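Local coordinates for protein ADP-ribosyltransferase (Staphylococcus aureus, PDB 1OJQ) that probably transfers a single ADP-ribose unit from NAD+ to a target protein, as a C3-type bacterial exoenzyme, at residues W15-D29 with Q67-V81. Numbering follows the deposited sequence. Where two conformers were deposited one is given.
Sequences WGNSLIKSAKYSSKD and QLDSTISKSVTPDSV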
loop_
_atom_site.group_PDB
_atom_site.type_symbol
_atom_site.label_atom_id
_atom_site.label_comp_id
_atom_site.label_asym_id
_atom_site.label_seq_id
_atom_site.Cartn_x
_atom_site.Cartn_y
_atom_site.Cartn_z
ATOM N N TRP A 15 15.604 6.255 -7.610
ATOM C CA TRP A 15 14.411 6.111 -8.454
ATOM C C TRP A 15 13.291 6.987 -7.914
ATOM O O TRP A 15 12.698 7.761 -8.660
ATOM C CB TRP A 15 13.956 4.658 -8.536
ATOM C CG TRP A 15 12.842 4.331 -9.484
ATOM C CD1 TRP A 15 12.956 4.011 -10.808
ATOM C CD2 TRP A 15 11.437 4.283 -9.199
ATOM N NE1 TRP A 15 11.724 3.770 -11.370
ATOM C CE2 TRP A 15 10.774 3.932 -10.389
ATOM C CE3 TRP A 15 10.686 4.506 -8.041
ATOM C CZ2 TRP A 15 9.389 3.798 -10.451
ATOM C CZ3 TRP A 15 9.316 4.381 -8.080
ATOM C CH2 TRP A 15 8.700 4.028 -9.289
ATOM N N GLY A 16 13.020 6.856 -6.613
ATOM C CA GLY A 16 11.985 7.681 -6.018
ATOM C C GLY A 16 12.198 9.171 -6.196
ATOM O O GLY A 16 11.204 9.865 -6.485
ATOM N N ASN A 17 13.405 9.686 -6.011
ATOM C CA ASN A 17 13.671 11.116 -6.179
ATOM C C ASN A 17 13.322 11.596 -7.583
ATOM O O ASN A 17 13.047 12.786 -7.799
ATOM C CB ASN A 17 15.149 11.392 -5.891
ATOM C CG ASN A 17 15.465 11.445 -4.412
ATOM O OD1 ASN A 17 16.617 11.350 -3.984
ATOM N ND2 ASN A 17 14.421 11.602 -3.607
ATOM N N SER A 18 13.346 10.674 -8.549
ATOM C CA SER A 18 13.000 11.092 -9.921
ATOM C C SER A 18 11.510 11.389 -9.986
ATOM O O SER A 18 11.087 12.277 -10.729
ATOM C CB SER A 18 13.431 10.066 -10.974
ATOM O OG SER A 18 12.552 8.943 -11.007
ATOM N N LEU A 19 10.699 10.670 -9.193
ATOM C CA LEU A 19 9.286 11.064 -9.186
ATOM C C LEU A 19 9.118 12.419 -8.511
ATOM O O LEU A 19 8.309 13.250 -8.946
ATOM C CB LEU A 19 8.405 10.036 -8.462
ATOM C CG LEU A 19 7.990 8.815 -9.294
ATOM C CD1 LEU A 19 9.227 7.969 -9.531
ATOM C CD2 LEU A 19 6.883 8.034 -8.602
ATOM N N ILE A 20 9.879 12.636 -7.436
ATOM C CA ILE A 20 9.684 13.894 -6.703
ATOM C C ILE A 20 10.058 15.055 -7.615
ATOM O O ILE A 20 9.347 16.051 -7.701
ATOM C CB ILE A 20 10.500 13.921 -5.403
ATOM C CG1 ILE A 20 9.943 12.950 -4.349
ATOM C CG2 ILE A 20 10.625 15.349 -4.900
ATOM C CD1 ILE A 20 10.793 12.809 -3.098
ATOM N N LYS A 21 11.188 14.891 -8.301
ATOM C CA LYS A 21 11.632 15.918 -9.239
ATOM C C LYS A 21 10.533 16.256 -10.226
ATOM O O LYS A 21 10.258 17.435 -10.505
ATOM C CB LYS A 21 12.878 15.434 -9.986
ATOM C CG LYS A 21 13.406 16.486 -10.951
ATOM C CD LYS A 21 14.827 16.164 -11.396
ATOM C CE LYS A 21 15.334 17.220 -12.372
ATOM N NZ LYS A 21 16.667 16.869 -12.939
ATOM N N SER A 22 9.873 15.229 -10.759
ATOM C CA SER A 22 8.879 15.496 -11.796
ATOM C C SER A 22 7.658 16.204 -11.235
ATOM O O SER A 22 6.948 16.926 -11.947
ATOM C CB SER A 22 8.486 14.194 -12.502
ATOM O OG SER A 22 7.681 13.413 -11.636
ATOM N N ALA A 23 7.366 16.032 -9.949
ATOM C CA ALA A 23 6.120 16.589 -9.414
ATOM C C ALA A 23 6.175 18.088 -9.140
ATOM O O ALA A 23 5.096 18.706 -9.123
ATOM C CB ALA A 23 5.755 15.821 -8.135
ATOM N N LYS A 24 7.346 18.683 -8.913
ATOM C CA LYS A 24 7.496 20.110 -8.658
ATOM C C LYS A 24 6.586 20.544 -7.517
ATOM O O LYS A 24 5.763 21.446 -7.688
ATOM C CB LYS A 24 7.115 20.983 -9.855
ATOM C CG LYS A 24 7.869 20.696 -11.141
ATOM C CD LYS A 24 7.312 21.540 -12.280
ATOM N N TYR A 25 6.702 19.878 -6.379
ATOM C CA TYR A 25 5.776 20.109 -5.292
ATOM C C TYR A 25 5.809 21.570 -4.817
ATOM O O TYR A 25 6.897 22.129 -4.708
ATOM C CB TYR A 25 6.112 19.209 -4.097
ATOM C CG TYR A 25 5.792 17.749 -4.273
ATOM C CD1 TYR A 25 6.666 16.798 -3.761
ATOM C CD2 TYR A 25 4.636 17.341 -4.923
ATOM C CE1 TYR A 25 6.402 15.445 -3.899
ATOM C CE2 TYR A 25 4.363 15.989 -5.072
ATOM C CZ TYR A 25 5.246 15.068 -4.559
ATOM O OH TYR A 25 4.988 13.721 -4.696
ATOM N N SER A 26 4.636 22.102 -4.519
ATOM C CA SER A 26 4.459 23.391 -3.868
ATOM C C SER A 26 4.517 23.262 -2.351
ATOM O O SER A 26 4.551 22.156 -1.821
ATOM C CB SER A 26 3.090 23.969 -4.249
ATOM O OG SER A 26 2.099 23.176 -3.587
ATOM N N SER A 27 4.512 24.374 -1.621
ATOM C CA SER A 27 4.514 24.293 -0.159
ATOM C C SER A 27 3.276 23.565 0.332
ATOM O O SER A 27 3.331 22.815 1.318
ATOM C CB SER A 27 4.572 25.697 0.450
ATOM O OG SER A 27 5.759 26.360 0.044
ATOM N N LYS A 28 2.139 23.777 -0.350
ATOM C CA LYS A 28 0.921 23.092 0.089
ATOM C C LYS A 28 0.987 21.583 -0.119
ATOM O O LYS A 28 0.484 20.833 0.721
ATOM C CB LYS A 28 -0.273 23.664 -0.695
ATOM C CG LYS A 28 -1.193 24.516 0.174
ATOM C CD LYS A 28 -2.368 23.653 0.642
ATOM C CE LYS A 28 -3.112 24.350 1.769
ATOM N NZ LYS A 28 -3.780 23.381 2.670
ATOM N N ASP A 29 1.593 21.173 -1.231
ATOM C CA ASP A 29 1.825 19.763 -1.520
ATOM C C ASP A 29 2.597 19.136 -0.366
ATOM O O ASP A 29 2.291 18.077 0.176
ATOM C CB ASP A 29 2.608 19.580 -2.813
ATOM C CG ASP A 29 1.825 19.853 -4.078
ATOM O OD1 ASP A 29 0.629 19.516 -4.117
ATOM O OD2 ASP A 29 2.416 20.399 -5.038
ATOM N N GLN A 67 -6.870 18.292 -2.039
ATOM C CA GLN A 67 -5.448 18.610 -2.025
ATOM C C GLN A 67 -4.609 17.357 -2.232
ATOM O O GLN A 67 -3.751 17.384 -3.121
ATOM C CB GLN A 67 -5.075 19.318 -0.711
ATOM C CG GLN A 67 -3.588 19.572 -0.540
ATOM C CD GLN A 67 -2.927 20.403 -1.600
ATOM O OE1 GLN A 67 -2.029 19.942 -2.327
ATOM N NE2 GLN A 67 -3.316 21.653 -1.741
ATOM N N LEU A 68 -4.817 16.306 -1.427
ATOM C CA LEU A 68 -3.914 15.132 -1.540
ATOM C C LEU A 68 -4.096 14.451 -2.889
ATOM O O LEU A 68 -3.135 13.946 -3.465
ATOM C CB LEU A 68 -4.136 14.163 -0.382
ATOM C CG LEU A 68 -3.036 13.133 -0.101
ATOM C CD1 LEU A 68 -1.662 13.771 0.085
ATOM C CD2 LEU A 68 -3.354 12.284 1.125
ATOM N N ASP A 69 -5.329 14.437 -3.406
ATOM C CA ASP A 69 -5.571 13.886 -4.726
ATOM C C ASP A 69 -4.731 14.632 -5.758
ATOM O O ASP A 69 -4.128 14.009 -6.623
ATOM C CB ASP A 69 -7.032 14.003 -5.131
ATOM C CG ASP A 69 -7.996 13.069 -4.427
ATOM O OD1 ASP A 69 -7.598 12.191 -3.618
ATOM O OD2 ASP A 69 -9.200 13.244 -4.714
ATOM N N SER A 70 -4.743 15.962 -5.642
ATOM C CA SER A 70 -3.973 16.767 -6.591
ATOM C C SER A 70 -2.479 16.515 -6.448
ATOM O O SER A 70 -1.773 16.307 -7.448
ATOM C CB SER A 70 -4.323 18.246 -6.381
ATOM O OG SER A 70 -3.356 19.044 -7.030
ATOM N N THR A 71 -2.010 16.496 -5.192
ATOM C CA THR A 71 -0.587 16.236 -4.978
ATOM C C THR A 71 -0.116 14.923 -5.601
ATOM O O THR A 71 0.911 14.827 -6.291
ATOM C CB THR A 71 -0.310 16.240 -3.462
ATOM O OG1 THR A 71 -0.628 17.558 -2.986
ATOM C CG2 THR A 71 1.148 15.934 -3.158
ATOM N N ILE A 72 -0.870 13.845 -5.346
ATOM C CA ILE A 72 -0.455 12.523 -5.865
ATOM C C ILE A 72 -0.460 12.520 -7.381
ATOM O O ILE A 72 0.385 11.896 -8.029
ATOM C CB ILE A 72 -1.372 11.450 -5.251
ATOM C CG1 ILE A 72 -1.218 11.327 -3.718
ATOM C CG2 ILE A 72 -1.208 10.083 -5.906
ATOM C CD1 ILE A 72 -2.258 10.424 -3.056
ATOM N N SER A 73 -1.395 13.210 -7.990
ATOM C CA SER A 73 -1.563 13.248 -9.448
ATOM C C SER A 73 -0.391 13.939 -10.125
ATOM O O SER A 73 -0.266 13.854 -11.345
ATOM C CB SER A 73 -2.880 13.967 -9.798
ATOM O OG SER A 73 -2.718 15.395 -9.739
ATOM N N LYS A 74 0.452 14.639 -9.357
ATOM C CA LYS A 74 1.568 15.380 -9.945
ATOM C C LYS A 74 2.718 14.492 -10.395
ATOM O O LYS A 74 3.628 14.964 -11.089
ATOM C CB LYS A 74 2.100 16.460 -8.979
ATOM C CG LYS A 74 1.107 17.625 -8.930
ATOM C CD LYS A 74 1.628 18.755 -8.052
ATOM C CE LYS A 74 0.635 19.911 -7.999
ATOM N NZ LYS A 74 1.228 21.045 -7.208
ATOM N N SER A 75 2.691 13.219 -10.002
ATOM C CA SER A 75 3.721 12.320 -10.525
ATOM C C SER A 75 3.098 10.976 -10.902
ATOM O O SER A 75 2.151 10.487 -10.282
ATOM C CB SER A 75 4.888 12.086 -9.565
ATOM O OG SER A 75 4.454 11.761 -8.254
ATOM N N VAL A 76 3.690 10.404 -11.942
ATOM C CA VAL A 76 3.333 9.046 -12.343
ATOM C C VAL A 76 4.575 8.182 -12.311
ATOM O O VAL A 76 5.720 8.635 -12.371
ATOM C CB VAL A 76 2.685 8.981 -13.739
ATOM C CG1 VAL A 76 1.387 9.777 -13.735
ATOM C CG2 VAL A 76 3.639 9.468 -14.823
ATOM N N THR A 77 4.374 6.870 -12.202
ATOM C CA THR A 77 5.549 6.006 -12.197
ATOM C C THR A 77 6.273 6.006 -13.541
ATOM O O THR A 77 5.638 5.806 -14.576
ATOM C CB THR A 77 5.149 4.549 -11.856
ATOM O OG1 THR A 77 4.133 4.143 -12.786
ATOM C CG2 THR A 77 4.547 4.461 -10.456
ATOM N N PRO A 78 7.575 6.236 -13.545
ATOM C CA PRO A 78 8.317 6.218 -14.817
ATOM C C PRO A 78 8.614 4.813 -15.310
ATOM O O PRO A 78 9.056 4.630 -16.448
ATOM C CB PRO A 78 9.622 6.928 -14.423
ATOM C CG PRO A 78 9.838 6.475 -13.004
ATOM C CD PRO A 78 8.455 6.545 -12.401
ATOM N N ASP A 79 8.400 3.795 -14.486
ATOM C CA ASP A 79 8.516 2.385 -14.858
ATOM C C ASP A 79 7.393 1.591 -14.178
ATOM O O ASP A 79 6.910 2.030 -13.139
ATOM C CB ASP A 79 9.827 1.738 -14.428
ATOM C CG ASP A 79 11.069 2.478 -14.894
ATOM O OD1 ASP A 79 11.659 3.272 -14.134
ATOM O OD2 ASP A 79 11.446 2.258 -16.064
ATOM N N SER A 80 7.050 0.440 -14.742
ATOM C CA SER A 80 6.258 -0.519 -13.964
ATOM C C SER A 80 7.085 -0.862 -12.732
ATOM O O SER A 80 8.315 -0.991 -12.845
ATOM C CB SER A 80 5.949 -1.728 -14.831
ATOM O OG SER A 80 5.525 -2.844 -14.075
ATOM N N VAL A 81 6.492 -0.990 -11.547
ATOM C CA VAL A 81 7.328 -1.242 -10.365
ATOM C C VAL A 81 6.553 -2.007 -9.300
ATOM O O VAL A 81 5.330 -1.817 -9.246
ATOM C CB VAL A 81 7.826 0.097 -9.759
ATOM C CG1 VAL A 81 6.654 1.016 -9.421
ATOM C CG2 VAL A 81 8.689 -0.112 -8.521
HETATM O O HOH W 1 5.814 12.026 -13.213
HETATM O O HOH W 2 3.551 17.219 -12.441
HETATM O O HOH W 3 3.375 22.062 -8.804
HETATM O O HOH W 4 3.181 13.279 -6.525
HETATM O O HOH W 5 6.582 11.824 -6.095
HETATM O O HOH W 6 -1.458 20.867 -5.480
#
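K74 runs past A23 to reach D29 with its far end. Its CB lies 3.8 Å from A23 CB, its CG and CD pass A23 O, and its CE comes alongside the carboxylate. NZ then closes a salt bridge of 2.6 Å to D29 OD2, on that oxygen's syn lone pair. With every torsion beyond CG near 180°, the extended chain carries the ammonium group to the first turn of helix 27-38; a water ties NZ to K24 O as well. The other oxygen, D29 OD1, takes the T71 hydroxyl at 2.6 Å from its anti side, 24° out of the carboxylate plane. D29 also closes a capping box with S26: S26 is the N-cap of helix 27-38, its OG accepting from D29 N, and the D29 carboxylate that returns the bond by accepting from S26 N also holds T71 and K74. In this ADP-ribosyltransferase fold the start of helix 27-38 packs on helix 59-73, and helix 9-23 on the link that runs into edge strand 81-87. Further along that link, P78 CD presses on L19 CD1 at 3.3 Å, tighter than usual for two carbons. L19 CD1 also lies over one face of the W15 indole and V81 CG2 over the opposite one. At the ring edge, W15 NE1 donates almost in plane to D79 OD1, 2.8 Å away and nearly straight at 165°.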